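Local coordinates for afamin (PDB 6FAK), which carries hydrophobic molecules in body fluids, binding vitamin E and keeping lipidated Wnt proteins soluble and active, at the glycan on Asn467. Sequence-based numbering; all coordinates share one arbitrary frame.

The glycan on Asn467. Residues 106, 207-210, 467. With NAG (2-acetamido-2-deoxy-beta-D-glucopyranose), chain B; NAG (2-acetamido-2-deoxy-beta-D-glucopyranose), chain C.
An N-linked chitobiose core, two beta-linked N-acetylglucosamines, leaves afamin at Asn467, which belongs to the Asn-Xaa-Thr sequon and sits on a loop between helices 446-462 and 472-479. The attachment is covalent: the amide nitrogen ND2 of Asn467 lies 1.5 Å from the anomeric C1 of NAG (chain B). The side chain reaches the sugar with CG anti to the backbone carbonyl carbon, beside the backbone N (chi1 -66°). Its carbonyl OD1 points to the same side as the ring oxygen O5 of NAG (chain B), 3.1 Å away; both can only accept, so this proximity reflects the geometry of the linkage and no hydrogen bond. Between the sugars, the 3-hydroxyl O3 of NAG (chain B) donates to ring oxygen O5 of NAG (chain C) at 2.9 Å, a bond that would tend to restrain rotation about the beta-1,4 linkage.

Protein contacts flank the disaccharide from two directions. Tyr106, at the end of helix 97-106, meets the acetamido group with the tip of its ring: OH is 3.6 Å from the carbonyl oxygen O7 of NAG (chain B), too long for a firm hydrogen bond. Its CG also lies anti to the backbone carbonyl carbon (chi1 -68°), sending the ring toward the glycan. An alanine here would remove the ring and hydroxyl and would probably loosen the packing against this acetamide. From another direction comes the C-terminal end of helix 177-209, largely through backbone. Its contact with the first sugar is made by the carbonyl O of Lys208, 3.2 Å from C6 of NAG (chain B). The carbonyl O of Leu207 is 3.6 Å from acetamide O7 of NAG (chain C), while that sugar's methyl C8 rests 3.6 Å from CA of Phe209.

Both sugars are poorly ordered, and the second is much less buried than the first. The site displays a glycan on the secreted carrier's surface, where it may bridge neighbouring helical segments and help keep the protein soluble.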
ATOM      1  N   TYR A 106      -2.832  17.258   2.856  1.00 25.78           N
ATOM      2  CA  TYR A 106      -2.084  17.164   4.087  1.00 27.30           C
ATOM      3  C   TYR A 106      -2.926  16.875   5.338  1.00 27.52           C
ATOM      4  O   TYR A 106      -2.354  16.408   6.318  1.00 28.06           O
ATOM      5  CB  TYR A 106      -1.171  18.378   4.346  1.00 29.96           C
ATOM      6  CG  TYR A 106      -0.014  18.501   3.384  1.00 33.21           C
ATOM      7  CD1 TYR A 106       0.761  17.404   3.068  1.00 35.36           C
ATOM      8  CD2 TYR A 106       0.334  19.725   2.814  1.00 36.84           C
ATOM      9  CE1 TYR A 106       1.815  17.498   2.189  1.00 36.71           C
ATOM     10  CE2 TYR A 106       1.409  19.831   1.928  1.00 38.41           C
ATOM     11  CZ  TYR A 106       2.131  18.701   1.612  1.00 39.19           C
ATOM     12  OH  TYR A 106       3.227  18.741   0.770  1.00 44.57           O
ATOM     13  N   LEU A 207       5.221  11.977  -3.953  1.00 29.49           N
ATOM     14  CA  LEU A 207       5.416  13.137  -3.099  1.00 31.33           C
ATOM     15  C   LEU A 207       6.899  13.383  -2.730  1.00 29.73           C
ATOM     16  O   LEU A 207       7.302  14.504  -2.684  1.00 31.32           O
ATOM     17  CB  LEU A 207       4.547  13.032  -1.860  1.00 33.36           C
ATOM     18  CG  LEU A 207       3.092  13.554  -2.028  1.00 40.87           C
ATOM     19  CD1 LEU A 207       3.042  15.083  -2.250  1.00 43.83           C
ATOM     20  CD2 LEU A 207       2.286  12.832  -3.122  1.00 42.27           C
ATOM     21  N   LYS A 208       7.660  12.335  -2.473  0.58 28.97           N
ATOM     22  CA  LYS A 208       9.043  12.477  -2.090  0.58 29.54           C
ATOM     23  C   LYS A 208       9.957  12.858  -3.248  0.58 29.63           C
ATOM     24  O   LYS A 208      10.894  13.651  -3.064  0.58 28.92           O
ATOM     25  CB  LYS A 208       9.536  11.205  -1.405  0.58 30.07           C
ATOM     26  CG  LYS A 208       8.821  10.996  -0.092  0.58 32.01           C
ATOM     27  CD  LYS A 208       9.444   9.946   0.804  0.58 33.55           C
ATOM     28  CE  LYS A 208       8.692   9.912   2.123  0.58 35.06           C
ATOM     29  NZ  LYS A 208       7.301   9.421   1.979  0.58 35.13           N
ATOM     30  N   PHE A 209       9.674  12.294  -4.429  0.58 28.97           N
ATOM     31  CA  PHE A 209      10.583  12.343  -5.569  0.58 29.13           C
ATOM     32  C   PHE A 209      10.021  12.954  -6.862  0.58 28.90           C
ATOM     33  O   PHE A 209      10.789  13.238  -7.749  0.58 28.27           O
ATOM     34  CB  PHE A 209      11.084  10.934  -5.849  0.58 29.26           C
ATOM     35  CG  PHE A 209      11.730  10.286  -4.657  0.58 29.67           C
ATOM     36  CD1 PHE A 209      12.975  10.706  -4.223  0.58 29.92           C
ATOM     37  CD2 PHE A 209      11.098   9.271  -3.957  0.58 29.56           C
ATOM     38  CE1 PHE A 209      13.580  10.113  -3.127  0.58 30.06           C
ATOM     39  CE2 PHE A 209      11.690   8.687  -2.841  0.58 29.18           C
ATOM     40  CZ  PHE A 209      12.932   9.106  -2.428  0.58 29.37           C
ATOM     41  N   GLY A 210       8.714  13.192  -6.957  0.58 28.51           N
ATOM     42  CA  GLY A 210       8.133  13.831  -8.128  0.58 28.78           C
ATOM     43  C   GLY A 210       7.821  12.845  -9.252  0.58 28.81           C
ATOM     44  O   GLY A 210       8.326  11.717  -9.264  0.58 27.69           O
ATOM     45  N   ASN A 467       6.608  13.688   5.303  1.00 33.27           N
ATOM     46  CA  ASN A 467       7.972  13.215   5.424  1.00 34.12           C
ATOM     47  C   ASN A 467       8.110  12.944   6.898  1.00 32.10           C
ATOM     48  O   ASN A 467       8.115  13.844   7.680  1.00 32.25           O
ATOM     49  CB  ASN A 467       8.958  14.281   4.930  1.00 37.80           C
ATOM     50  CG  ASN A 467       8.796  14.522   3.444  1.00 40.28           C
ATOM     51  OD1 ASN A 467       8.796  13.564   2.666  1.00 41.65           O
ATOM     52  ND2 ASN A 467       8.620  15.770   3.053  1.00 46.61           N
TER
HETATM   53  C1  NAG B   1       8.428  16.144   1.660  1.00 51.49           C
HETATM   54  C2  NAG B   1       7.916  17.579   1.606  1.00 62.91           C
HETATM   55  C3  NAG B   1       7.728  18.017   0.159  1.00 63.42           C
HETATM   56  C4  NAG B   1       9.021  17.804  -0.616  1.00 61.35           C
HETATM   57  C5  NAG B   1       9.536  16.372  -0.442  1.00 56.34           C
HETATM   58  C6  NAG B   1      10.888  16.188  -1.124  1.00 56.86           C
HETATM   59  C7  NAG B   1       6.384  18.752   3.136  1.00 82.37           C
HETATM   60  C8  NAG B   1       7.416  19.843   3.240  1.00 79.81           C
HETATM   61  N2  NAG B   1       6.670  17.703   2.349  1.00 71.30           N
HETATM   62  O3  NAG B   1       7.350  19.402   0.110  1.00 63.18           O
HETATM   63  O4  NAG B   1       8.801  18.088  -2.004  1.00 68.80           O
HETATM   64  O5  NAG B   1       9.667  16.050   0.952  1.00 49.41           O
HETATM   65  O6  NAG B   1      11.863  17.040  -0.512  1.00 59.92           O
HETATM   66  O7  NAG B   1       5.330  18.820   3.746  1.00 92.10           O
HETATM   67  C1  NAG C   2       9.523  19.256  -2.505  1.00 74.70           C
HETATM   68  C2  NAG C   2       9.427  19.244  -4.032  1.00 77.75           C
HETATM   69  C3  NAG C   2       9.962  20.531  -4.662  1.00 85.66           C
HETATM   70  C4  NAG C   2       9.438  21.761  -3.940  1.00 90.12           C
HETATM   71  C5  NAG C   2       9.692  21.625  -2.444  1.00 89.40           C
HETATM   72  C6  NAG C   2       9.240  22.859  -1.667  1.00 87.22           C
HETATM   73  C7  NAG C   2       9.583  17.030  -5.048  1.00 70.21           C
HETATM   74  C8  NAG C   2      10.515  15.970  -5.545  1.00 66.89           C
HETATM   75  N2  NAG C   2      10.176  18.115  -4.554  1.00 75.37           N
HETATM   76  O3  NAG C   2       9.584  20.588  -6.042  1.00 91.62           O
HETATM   77  O4  NAG C   2      10.080  22.931  -4.461  1.00 93.55           O
HETATM   78  O5  NAG C   2       8.994  20.472  -1.973  1.00 84.68           O
HETATM   79  O6  NAG C   2       7.854  22.737  -1.322  1.00 88.72           O
HETATM   80  O7  NAG C   2       8.371  16.901  -5.095  1.00 75.95           O